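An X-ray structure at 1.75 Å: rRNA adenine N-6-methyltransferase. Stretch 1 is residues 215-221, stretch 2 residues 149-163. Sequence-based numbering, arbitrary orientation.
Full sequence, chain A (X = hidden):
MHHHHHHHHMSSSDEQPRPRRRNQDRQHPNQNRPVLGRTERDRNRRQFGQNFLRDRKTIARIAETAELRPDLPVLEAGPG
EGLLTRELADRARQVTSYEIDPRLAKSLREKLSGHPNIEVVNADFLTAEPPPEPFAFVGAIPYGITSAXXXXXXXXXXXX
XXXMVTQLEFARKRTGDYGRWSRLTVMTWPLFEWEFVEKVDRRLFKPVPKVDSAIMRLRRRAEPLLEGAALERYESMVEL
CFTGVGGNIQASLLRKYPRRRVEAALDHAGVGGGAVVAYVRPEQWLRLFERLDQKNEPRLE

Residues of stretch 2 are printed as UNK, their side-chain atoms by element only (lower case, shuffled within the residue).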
# COMPACT_ATOMS: atom_id res chain seq x y z
N ILE A 215 2.37 9.27 -5.37
CA ILE A 215 3.03 8.63 -4.25
C ILE A 215 1.95 8.18 -3.28
O ILE A 215 1.11 8.98 -2.87
CB ILE A 215 4.03 9.57 -3.55
CG1 ILE A 215 5.07 10.08 -4.55
CG2 ILE A 215 4.71 8.85 -2.39
CD1 ILE A 215 5.89 11.23 -4.03
N MET A 216 1.98 6.90 -2.91
CA MET A 216 1.11 6.36 -1.89
C MET A 216 1.96 5.60 -0.88
O MET A 216 3.06 5.14 -1.19
CB MET A 216 0.03 5.45 -2.48
CG MET A 216 0.56 4.20 -3.18
SD MET A 216 -0.76 3.10 -3.75
CE MET A 216 -1.49 2.60 -2.19
N ARG A 217 1.43 5.47 0.33
CA ARG A 217 2.16 4.84 1.42
C ARG A 217 1.25 3.90 2.20
O ARG A 217 0.10 4.24 2.48
CB ARG A 217 2.76 5.90 2.36
CG ARG A 217 3.51 5.34 3.57
CD ARG A 217 4.20 6.46 4.34
NE ARG A 217 3.26 7.51 4.72
CZ ARG A 217 3.61 8.71 5.18
NH1 ARG A 217 4.89 9.02 5.33
NH2 ARG A 217 2.67 9.59 5.49
N LEU A 218 1.77 2.72 2.51
CA LEU A 218 1.18 1.82 3.49
C LEU A 218 1.98 1.91 4.78
O LEU A 218 3.21 1.95 4.75
CB LEU A 218 1.19 0.37 3.00
CG LEU A 218 0.63 0.06 1.61
CD1 LEU A 218 0.66 -1.45 1.37
CD2 LEU A 218 -0.78 0.59 1.48
N ARG A 219 1.28 1.94 5.91
CA ARG A 219 1.92 1.85 7.22
C ARG A 219 1.30 0.68 7.96
O ARG A 219 0.09 0.64 8.16
CB ARG A 219 1.75 3.14 8.03
CG ARG A 219 2.09 4.42 7.27
CD ARG A 219 1.99 5.66 8.15
NE ARG A 219 3.07 5.70 9.12
CZ ARG A 219 2.99 5.27 10.37
NH1 ARG A 219 1.86 4.78 10.85
NH2 ARG A 219 4.06 5.34 11.16
N ARG A 220 2.14 -0.28 8.36
CA ARG A 220 1.66 -1.37 9.21
C ARG A 220 1.45 -0.84 10.62
O ARG A 220 2.39 -0.33 11.24
CB ARG A 220 2.65 -2.53 9.20
CG ARG A 220 2.07 -3.81 9.81
CD ARG A 220 3.04 -4.96 9.71
NE ARG A 220 4.15 -4.80 10.65
CZ ARG A 220 4.06 -5.04 11.96
NH1 ARG A 220 2.91 -5.45 12.48
NH2 ARG A 220 5.12 -4.87 12.73
N ARG A 221 0.23 -0.95 11.13
CA ARG A 221 -0.10 -0.40 12.44
C ARG A 221 0.68 -1.12 13.53
O ARG A 221 0.76 -2.35 13.55
CB ARG A 221 -1.60 -0.52 12.72
CG ARG A 221 -2.50 0.11 11.67
CD ARG A 221 -3.98 -0.09 12.03
NE ARG A 221 -4.87 0.39 10.98
CZ ARG A 221 -5.29 1.64 10.84
NH1 ARG A 221 -4.90 2.58 11.70
NH2 ARG A 221 -6.10 1.96 9.84
N UNK A 149 3.18 -6.07 -6.14
CA UNK A 149 4.09 -5.44 -5.19
C UNK A 149 3.35 -5.09 -3.90
O UNK A 149 3.86 -5.32 -2.80
c UNK A 149 4.74 -4.20 -5.84
c UNK A 149 5.70 -4.62 -6.96
c UNK A 149 7.02 -5.22 -6.49
c UNK A 149 5.46 -3.33 -4.81
N UNK A 150 2.15 -4.54 -4.02
CA UNK A 150 1.33 -4.28 -2.83
C UNK A 150 1.14 -5.57 -2.03
O UNK A 150 1.31 -5.58 -0.80
c UNK A 150 0.21 -2.29 -3.84
c UNK A 150 -0.98 -3.57 -2.06
c UNK A 150 -0.02 -3.66 -3.24
N UNK A 151 0.80 -6.67 -2.70
CA UNK A 151 0.64 -7.95 -1.99
C UNK A 151 1.94 -8.38 -1.32
O UNK A 151 1.93 -8.91 -0.21
o UNK A 151 -2.03 -8.13 -2.78
c UNK A 151 0.18 -9.05 -2.94
o UNK A 151 -1.59 -9.46 -4.47
c UNK A 151 -1.25 -8.85 -3.43
N UNK A 152 3.08 -8.17 -1.99
CA UNK A 152 4.37 -8.48 -1.38
C UNK A 152 4.51 -7.75 -0.05
O UNK A 152 4.91 -8.34 0.96
c UNK A 152 9.81 -7.34 0.77
c UNK A 152 8.89 -8.75 -0.88
n UNK A 152 8.75 -9.78 -1.77
c UNK A 152 5.50 -8.10 -2.34
c UNK A 152 8.67 -6.54 0.73
c UNK A 152 9.94 -8.44 -0.02
c UNK A 152 7.61 -6.84 -0.12
c UNK A 152 7.53 -9.66 -2.39
c UNK A 152 6.86 -8.57 -1.92
c UNK A 152 7.72 -7.97 -0.95
N UNK A 153 4.18 -6.46 -0.04
CA UNK A 153 4.31 -5.65 1.17
C UNK A 153 3.30 -6.06 2.23
O UNK A 153 3.63 -6.14 3.42
s UNK A 153 5.44 -3.50 -0.24
c UNK A 153 4.14 -4.17 0.82
N UNK A 154 2.04 -6.30 1.84
CA UNK A 154 1.03 -6.70 2.81
C UNK A 154 1.40 -8.01 3.49
O UNK A 154 1.05 -8.22 4.66
c UNK A 154 -2.18 -5.85 0.80
c UNK A 154 -0.94 -5.54 1.63
c UNK A 154 -0.33 -6.84 2.14
c UNK A 154 -1.29 -4.62 2.80
N UNK A 155 2.12 -8.89 2.80
CA UNK A 155 2.44 -10.20 3.34
C UNK A 155 3.75 -10.24 4.11
O UNK A 155 4.05 -11.27 4.73
o UNK A 155 1.53 -13.77 1.32
c UNK A 155 1.09 -11.44 1.56
c UNK A 155 0.98 -12.77 0.82
c UNK A 155 2.47 -11.23 2.20
o UNK A 155 0.34 -12.80 -0.26
N UNK A 156 4.53 -9.17 4.12
CA UNK A 156 5.78 -9.14 4.87
C UNK A 156 5.51 -8.80 6.34
O UNK A 156 5.18 -7.66 6.65
c UNK A 156 6.74 -8.11 4.27
N UNK A 157 5.64 -9.75 7.26
CA UNK A 157 5.16 -9.50 8.63
C UNK A 157 5.95 -8.45 9.39
O UNK A 157 5.40 -7.90 10.36
c UNK A 157 6.12 -11.14 7.10
c UNK A 157 5.27 -10.88 9.31
c UNK A 157 6.27 -11.62 8.51
N UNK A 158 7.19 -8.15 9.01
CA UNK A 158 8.00 -7.17 9.73
C UNK A 158 8.05 -5.81 9.07
O UNK A 158 8.76 -4.92 9.56
c UNK A 158 9.44 -7.68 9.91
o UNK A 158 10.10 -7.67 8.64
c UNK A 158 9.48 -9.09 10.51
N UNK A 159 7.34 -5.60 7.96
CA UNK A 159 7.41 -4.31 7.28
C UNK A 159 6.84 -3.24 8.19
O UNK A 159 5.91 -3.47 8.97
c UNK A 159 5.14 -4.40 6.14
c UNK A 159 7.02 -3.15 5.08
c UNK A 159 6.66 -4.36 5.94
c UNK A 159 6.61 -3.27 3.63
N UNK A 160 7.43 -2.04 8.12
CA UNK A 160 6.90 -0.86 8.79
C UNK A 160 6.11 0.01 7.82
O UNK A 160 4.92 0.24 8.03
c UNK A 160 8.02 -0.03 9.43
o UNK A 160 9.56 1.50 11.07
o UNK A 160 9.83 -0.03 12.61
c UNK A 160 8.62 -0.66 10.66
c UNK A 160 9.39 0.34 11.50
N UNK A 161 6.77 0.49 6.77
CA UNK A 161 6.13 1.33 5.77
C UNK A 161 6.51 0.86 4.38
O UNK A 161 7.58 0.27 4.17
o UNK A 161 7.91 2.95 5.58
c UNK A 161 6.52 2.80 5.91
c UNK A 161 6.26 3.28 7.32
N UNK A 162 5.62 1.12 3.43
CA UNK A 162 5.88 0.89 2.01
C UNK A 162 5.49 2.16 1.28
O UNK A 162 4.34 2.60 1.36
c UNK A 162 5.09 -0.31 1.48
N UNK A 163 6.46 2.77 0.60
CA UNK A 163 6.26 4.01 -0.13
C UNK A 163 6.44 3.69 -1.61
O UNK A 163 7.49 3.18 -2.01
c UNK A 163 7.05 6.39 -0.41
c UNK A 163 7.26 5.07 0.33
o UNK A 163 7.09 5.30 1.74
O HOH W 1 8.08 -4.34 11.97

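Position 149 carries four carbons, forked at the first with one arm two carbons long, and lies out of reach of strand 215-220: I149. Position 150 has one carbon bearing two more, V150; its CG1 lies 4.4 Å from L218 CD1. At 151, two carbons lead to two oxygens on the second, a carboxylate that makes no contact with the strand: D151. Position 152 holds fused five- and six-membered rings with one nitrogen, W152, far from the strand. One carbon and a sulfur mark 153 as C153, whose CB sits 4.5 Å from L218 CD1. Position 154 has four carbons forked at the second, L154. Its CA-to-CB bond points sideways, yet its CD2 comes within 4.0 Å of L218 CD1. At 155, three carbons end in two oxygens, pointing to E155, which stays exposed and touches nothing on the strand.

Position 156 is a single carbon, A156, opening a type I turn that returns the chain to the strand. At 157 three carbons close a ring onto the backbone nitrogen: P157. Its carbonyl O lies over one face of the R220 guanidinium, 3.4 Å from R220 NE, at an angle too poor for a hydrogen bond. Position 158 has one carbon carrying an oxygen and a carbon, T158; a water joins its backbone O (2.6 Å) to R220 NH2 (3.1 Å).

Position 159 shows four carbons, forked at the first with one arm two carbons long, and the short arm faces R220: I159. Its CG2 is 4.2 Å from R220 CD. At 160, three carbons and two terminal oxygens give E160, whose side chain starts away from the strand while its backbone O accepts from R220 N at 2.8 Å. Position 161, one carbon with an oxygen and a carbon, is T161; its CG2 is 4.3 Å from R219 CG. The lone carbon at 162 is A162, its CB 4.2 Å from L218 CB. Position 163 has one carbon carrying an oxygen and a carbon, close to I215 and R217: T163. Its CG2 is 3.9 Å from I215 CG2 and its OG1 4.0 Å from R217 CG.

The rule is backbone first. Antiparallel pairing sets the register: L218 N donates to A162 O at 2.8 Å, and A162 N returns to L218 O at 2.9 Å. Side chains then alternate. R217, R219, T161 and T163 share one face, while L218 and A162 share the other, where the small alanine accompanies a leucine that reaches the helix. At the turn, R220 extends the pairing with its side chain, NE donating to I159 O at 2.8 Å near the guanidinium plane.

Stretch 2 (149-163) IVDWCLEAPTIETAT
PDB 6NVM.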